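Thioesterase domain-containing protein (PDB 3F1T) is of uncharacterized function but belongs to the thioesterase superfamily and may hydrolyse an acyl-CoA such as 1,4-dihydroxy-2-naphthoyl-CoA. Local coordinates at the interface of chains A and B and the interface of chains A and C. Residues are numbered along the deposited sequence; one frame, centred on the assembly and turned at random. Chains: chain A/B/C, uncharacterized protein Q9I3C8_PSEAE.

Contact 1: the interface of chains A and B. Residues chain A 19, 22-23; chain B 19-20, 22-23, 61.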
loop_
_atom_site.group_PDB
_atom_site.type_symbol
_atom_site.label_atom_id
_atom_site.label_comp_id
_atom_site.label_asym_id
_atom_site.label_seq_id
_atom_site.Cartn_x
_atom_site.Cartn_y
_atom_site.Cartn_z
ATOM N N HIS A 19 -11.128 -10.118 -19.890
ATOM C CA HIS A 19 -11.240 -10.818 -18.606
ATOM C C HIS A 19 -12.487 -10.363 -17.822
ATOM O O HIS A 19 -13.216 -11.188 -17.260
ATOM C CB HIS A 19 -9.943 -10.619 -17.785
ATOM C CG HIS A 19 -10.013 -11.171 -16.385
ATOM N ND1 HIS A 19 -10.669 -12.346 -16.067
ATOM C CD2 HIS A 19 -9.393 -10.765 -15.244
ATOM C CE1 HIS A 19 -10.544 -12.585 -14.771
ATOM N NE2 HIS A 19 -9.789 -11.633 -14.245
ATOM N N VAL A 22 -15.734 -12.132 -19.228
ATOM C CA VAL A 22 -15.926 -13.371 -18.493
ATOM C C VAL A 22 -16.627 -13.137 -17.157
ATOM O O VAL A 22 -17.491 -13.922 -16.750
ATOM C CB VAL A 22 -14.570 -14.049 -18.237
ATOM C CG1 VAL A 22 -14.765 -15.467 -17.720
ATOM C CG2 VAL A 22 -13.733 -14.029 -19.515
ATOM N N LEU A 23 -16.240 -12.065 -16.467
ATOM C CA LEU A 23 -16.767 -11.799 -15.134
ATOM C C LEU A 23 -18.154 -11.162 -15.213
ATOM O O LEU A 23 -18.907 -11.197 -14.249
ATOM C CB LEU A 23 -15.810 -10.916 -14.330
ATOM C CG LEU A 23 -14.470 -11.532 -13.909
ATOM C CD1 LEU A 23 -13.543 -10.462 -13.357
ATOM C CD2 LEU A 23 -14.660 -12.663 -12.885
ATOM N N HIS B 19 -12.223 -18.059 -13.504
ATOM C CA HIS B 19 -12.658 -16.758 -14.014
ATOM C C HIS B 19 -11.528 -16.030 -14.742
ATOM O O HIS B 19 -11.765 -15.124 -15.550
ATOM C CB HIS B 19 -13.235 -15.896 -12.884
ATOM C CG HIS B 19 -12.212 -15.420 -11.897
ATOM N ND1 HIS B 19 -11.410 -14.321 -12.130
ATOM C CD2 HIS B 19 -11.964 -15.798 -10.620
ATOM C CE1 HIS B 19 -10.643 -14.102 -11.075
ATOM N NE2 HIS B 19 -10.964 -14.982 -10.142
ATOM N N CYS B 20 -10.311 -16.513 -14.546
ATOM C CA CYS B 20 -9.152 -15.902 -15.168
ATOM C C CYS B 20 -8.444 -16.871 -16.110
ATOM O O CYS B 20 -7.375 -16.562 -16.627
ATOM C CB CYS B 20 -8.188 -15.400 -14.096
ATOM S SG CYS B 20 -7.165 -16.682 -13.340
ATOM N N VAL B 22 -9.104 -17.465 -18.861
ATOM C CA VAL B 22 -9.189 -16.816 -20.161
ATOM C C VAL B 22 -7.903 -16.071 -20.501
ATOM O O VAL B 22 -7.571 -15.898 -21.675
ATOM C CB VAL B 22 -10.388 -15.857 -20.178
ATOM C CG1 VAL B 22 -11.299 -16.178 -18.978
ATOM C CG2 VAL B 22 -9.934 -14.407 -20.124
ATOM N N LEU B 23 -7.103 -15.825 -19.467
ATOM C CA LEU B 23 -5.811 -15.134 -19.563
ATOM C C LEU B 23 -4.679 -16.081 -19.974
ATOM O O LEU B 23 -3.587 -15.635 -20.318
ATOM C CB LEU B 23 -5.472 -14.497 -18.212
ATOM C CG LEU B 23 -5.559 -12.983 -17.965
ATOM C CD1 LEU B 23 -6.568 -12.267 -18.842
ATOM C CD2 LEU B 23 -5.824 -12.678 -16.493
ATOM N N THR B 61 -4.006 -9.407 -11.965
ATOM C CA THR B 61 -4.429 -10.786 -11.817
ATOM C C THR B 61 -3.220 -11.708 -11.756
ATOM O O THR B 61 -3.158 -12.597 -10.915
ATOM C CB THR B 61 -5.332 -11.220 -12.989
ATOM O OG1 THR B 61 -6.511 -10.399 -13.010
ATOM C CG2 THR B 61 -5.736 -12.669 -12.823
#
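A:His19 presents the ND1–CE1 edge of its imidazole to the backbone carbonyl of B:His19, where two copies of this hotdog-fold thioesterase pair about a two-fold axis. The oxygen lies in the ring plane, and A:His19 ND1 stands 3.0 Å from B:His19 O, at most a weak, strongly bent hydrogen bond if ND1 carries the proton, because the oxygen faces the ND1–CE1 bond rather than ND1 squarely. Histidine suits this place because a flat ring can be polar at its rim and apolar on its faces. The two imidazoles meet edge to edge, their planes nearly parallel at about 7°, with A:His19 CE1 3.3 Å from B:His19 ND1. Beside them, the methyl A:Leu23 CD2 packs on B:His19 CB at 3.5 Å. The valines slide past each other in opposite directions; A:Val22 CG2 to B:Val22 CG1 is 3.3 Å, a closeness that may partly reflect the strained, nearly eclipsed rotamer of B:Val22.

Leucines of both chains clamp the ring of A:His19: A:Leu23 CD1 lies over one face and B:Leu23 CD2 over the other, each toward the rim. The histidine copies break exact symmetry. In A:His19, CG is anti to the backbone N (chi1 174°), which carries the ring across to chain B; in B:His19 it stands between N and the carbonyl carbon (chi1 70°), on a different side of its backbone. Farther out, B:Thr61 of helix 56-70 brings its hydroxyl OG1 to 3.7 Å from A:His19 NE2.

Contact 2: the interface of chains A and C. Residues chain A 108, 110, 113, 115; chain C 84, 113, 115, 137.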
loop_
_atom_site.group_PDB
_atom_site.type_symbol
_atom_site.label_atom_id
_atom_site.label_comp_id
_atom_site.label_asym_id
_atom_site.label_seq_id
_atom_site.Cartn_x
_atom_site.Cartn_y
_atom_site.Cartn_z
ATOM N N ARG A 108 -7.974 13.354 -6.846
ATOM C CA ARG A 108 -6.971 14.323 -7.249
ATOM C C ARG A 108 -6.574 14.107 -8.690
ATOM O O ARG A 108 -6.300 12.983 -9.096
ATOM C CB ARG A 108 -5.725 14.237 -6.365
ATOM C CG ARG A 108 -4.692 15.319 -6.687
ATOM C CD ARG A 108 -3.342 15.043 -6.035
ATOM N NE ARG A 108 -3.426 14.999 -4.575
ATOM C CZ ARG A 108 -3.327 13.880 -3.845
ATOM N NH1 ARG A 108 -3.296 12.688 -4.427
ATOM N NH2 ARG A 108 -3.355 13.952 -2.523
ATOM N N THR A 110 -3.752 15.650 -11.555
ATOM C CA THR A 110 -2.654 16.504 -11.966
ATOM C C THR A 110 -2.502 16.370 -13.479
ATOM O O THR A 110 -3.255 15.629 -14.109
ATOM C CB THR A 110 -1.333 16.103 -11.268
ATOM O OG1 THR A 110 -0.905 14.830 -11.750
ATOM C CG2 THR A 110 -1.500 16.036 -9.760
ATOM N N VAL A 113 -1.266 12.507 -13.743
ATOM C CA VAL A 113 -1.654 11.454 -12.809
ATOM C C VAL A 113 -3.064 11.648 -12.256
ATOM O O VAL A 113 -3.498 12.770 -12.013
ATOM C CB VAL A 113 -0.674 11.363 -11.636
ATOM C CG1 VAL A 113 -1.010 10.175 -10.753
ATOM C CG2 VAL A 113 0.751 11.274 -12.149
ATOM N N PHE A 115 -5.520 10.232 -9.089
ATOM C CA PHE A 115 -5.617 9.429 -7.890
ATOM C C PHE A 115 -7.062 9.124 -7.593
ATOM O O PHE A 115 -7.922 9.990 -7.689
ATOM C CB PHE A 115 -4.976 10.149 -6.708
ATOM C CG PHE A 115 -3.535 10.488 -6.921
ATOM C CD1 PHE A 115 -3.174 11.550 -7.734
ATOM C CD2 PHE A 115 -2.538 9.762 -6.296
ATOM C CE1 PHE A 115 -1.850 11.862 -7.931
ATOM C CE2 PHE A 115 -1.213 10.085 -6.479
ATOM C CZ PHE A 115 -0.871 11.138 -7.287
ATOM N N LEU C 84 2.435 12.229 -0.741
ATOM C CA LEU C 84 1.099 11.936 -1.263
ATOM C C LEU C 84 0.638 10.550 -0.849
ATOM O O LEU C 84 -0.522 10.340 -0.503
ATOM C CB LEU C 84 1.066 12.058 -2.781
ATOM C CG LEU C 84 1.170 13.462 -3.367
ATOM C CD1 LEU C 84 1.298 13.415 -4.879
ATOM C CD2 LEU C 84 -0.005 14.340 -2.938
ATOM N N VAL C 113 4.349 15.194 -9.793
ATOM C CA VAL C 113 4.542 14.049 -8.898
ATOM C C VAL C 113 5.943 13.455 -9.065
ATOM O O VAL C 113 6.393 13.217 -10.186
ATOM C CB VAL C 113 3.470 12.927 -9.151
ATOM C CG1 VAL C 113 3.518 11.852 -8.049
ATOM C CG2 VAL C 113 2.083 13.514 -9.262
ATOM N N PHE C 115 7.836 9.916 -7.956
ATOM C CA PHE C 115 7.699 8.592 -7.372
ATOM C C PHE C 115 9.062 8.064 -6.977
ATOM O O PHE C 115 10.021 8.135 -7.752
ATOM C CB PHE C 115 7.043 7.642 -8.363
ATOM C CG PHE C 115 5.691 8.095 -8.827
ATOM C CD1 PHE C 115 5.572 9.127 -9.746
ATOM C CD2 PHE C 115 4.543 7.420 -8.428
ATOM C CE1 PHE C 115 4.335 9.444 -10.304
ATOM C CE2 PHE C 115 3.297 7.777 -8.931
ATOM C CZ PHE C 115 3.191 8.834 -9.829
HETATM N N MSE C 137 4.432 15.264 -3.903
HETATM C CA MSE C 137 3.942 16.340 -4.748
HETATM C C MSE C 137 4.946 17.471 -4.827
HETATM O O MSE C 137 5.463 17.925 -3.810
HETATM C CB MSE C 137 2.614 16.872 -4.232
HETATM C CG MSE C 137 2.074 18.004 -5.075
HETATM SE SE MSE C 137 0.188 17.777 -5.478
HETATM C CE MSE C 137 -0.558 18.699 -3.914
HETATM O O HOH W 1 -2.872 10.531 -2.633
#
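The methyl C:Leu84 CD2 sits over one face of the A:Arg108 guanidinium, 3.4 Å above its plane and displaced toward the NH2 rim, in a two-fold interface of the deposited assembly that may be a tetramer contact of this thioesterase family. This is an apolar contact: the flat face of an arginine accepts a methyl while its N-H groups point outward in the plane. The other methyl of the same leucine, CD1, meets A:Phe115 CZ at 4.0 Å, the side chains crossing at about a right angle. A branched residue thus touches two neighbours at once. The valines also meet through one branch each, A:Val113 CG2 lying 3.9 Å from C:Val113 CG2; short and beta-branched, they meet at normal contact distance where the starts of two strands 113-121 approach. C:Phe115 CZ touches A:Val113 CG2 from beyond.

One polar link runs through a water. A:Arg108 NH1 bonds to water 1 at 2.8 Å, nearly straight at 169°, and the water reaches the backbone oxygen C:Leu84 O at 3.2 Å, so one leucine receives the arginine by a methyl directly and by its carbonyl through the water.

Within chain A, the arginine chain is extended at first (chi1 -175°) and bends at chi3 (-61°), bringing the guanidinium edge-on to the face of A:Phe115. The weak bonds of A:Thr110 OG1 with A:Val113 N and O may steady the turn between strands 100-109 and 113-121. A:Arg108 NH1 stands 3.3 Å above the ring plane of A:Phe115, toward its rim.

The centres of contact 1 and contact 2 lie about 30 Å apart, and chain A takes part in both with different elements. Contact 1 sets helix 19-23 of chain A against the 3-10 helix 18-23 of chain B, with the partner's helix 56-70 alongside; contact 2 uses strands 100-109 and 113-121 of chain A and the turn joining them. Neither shares a residue with the other, so one subunit can hold both neighbours at once. Two distinct two-fold interfaces of this kind are enough to build the four-copy deposited assembly as a pair of dimers, an arrangement seen in related thioesterases, although the structure alone does not show that it is the form in the cell.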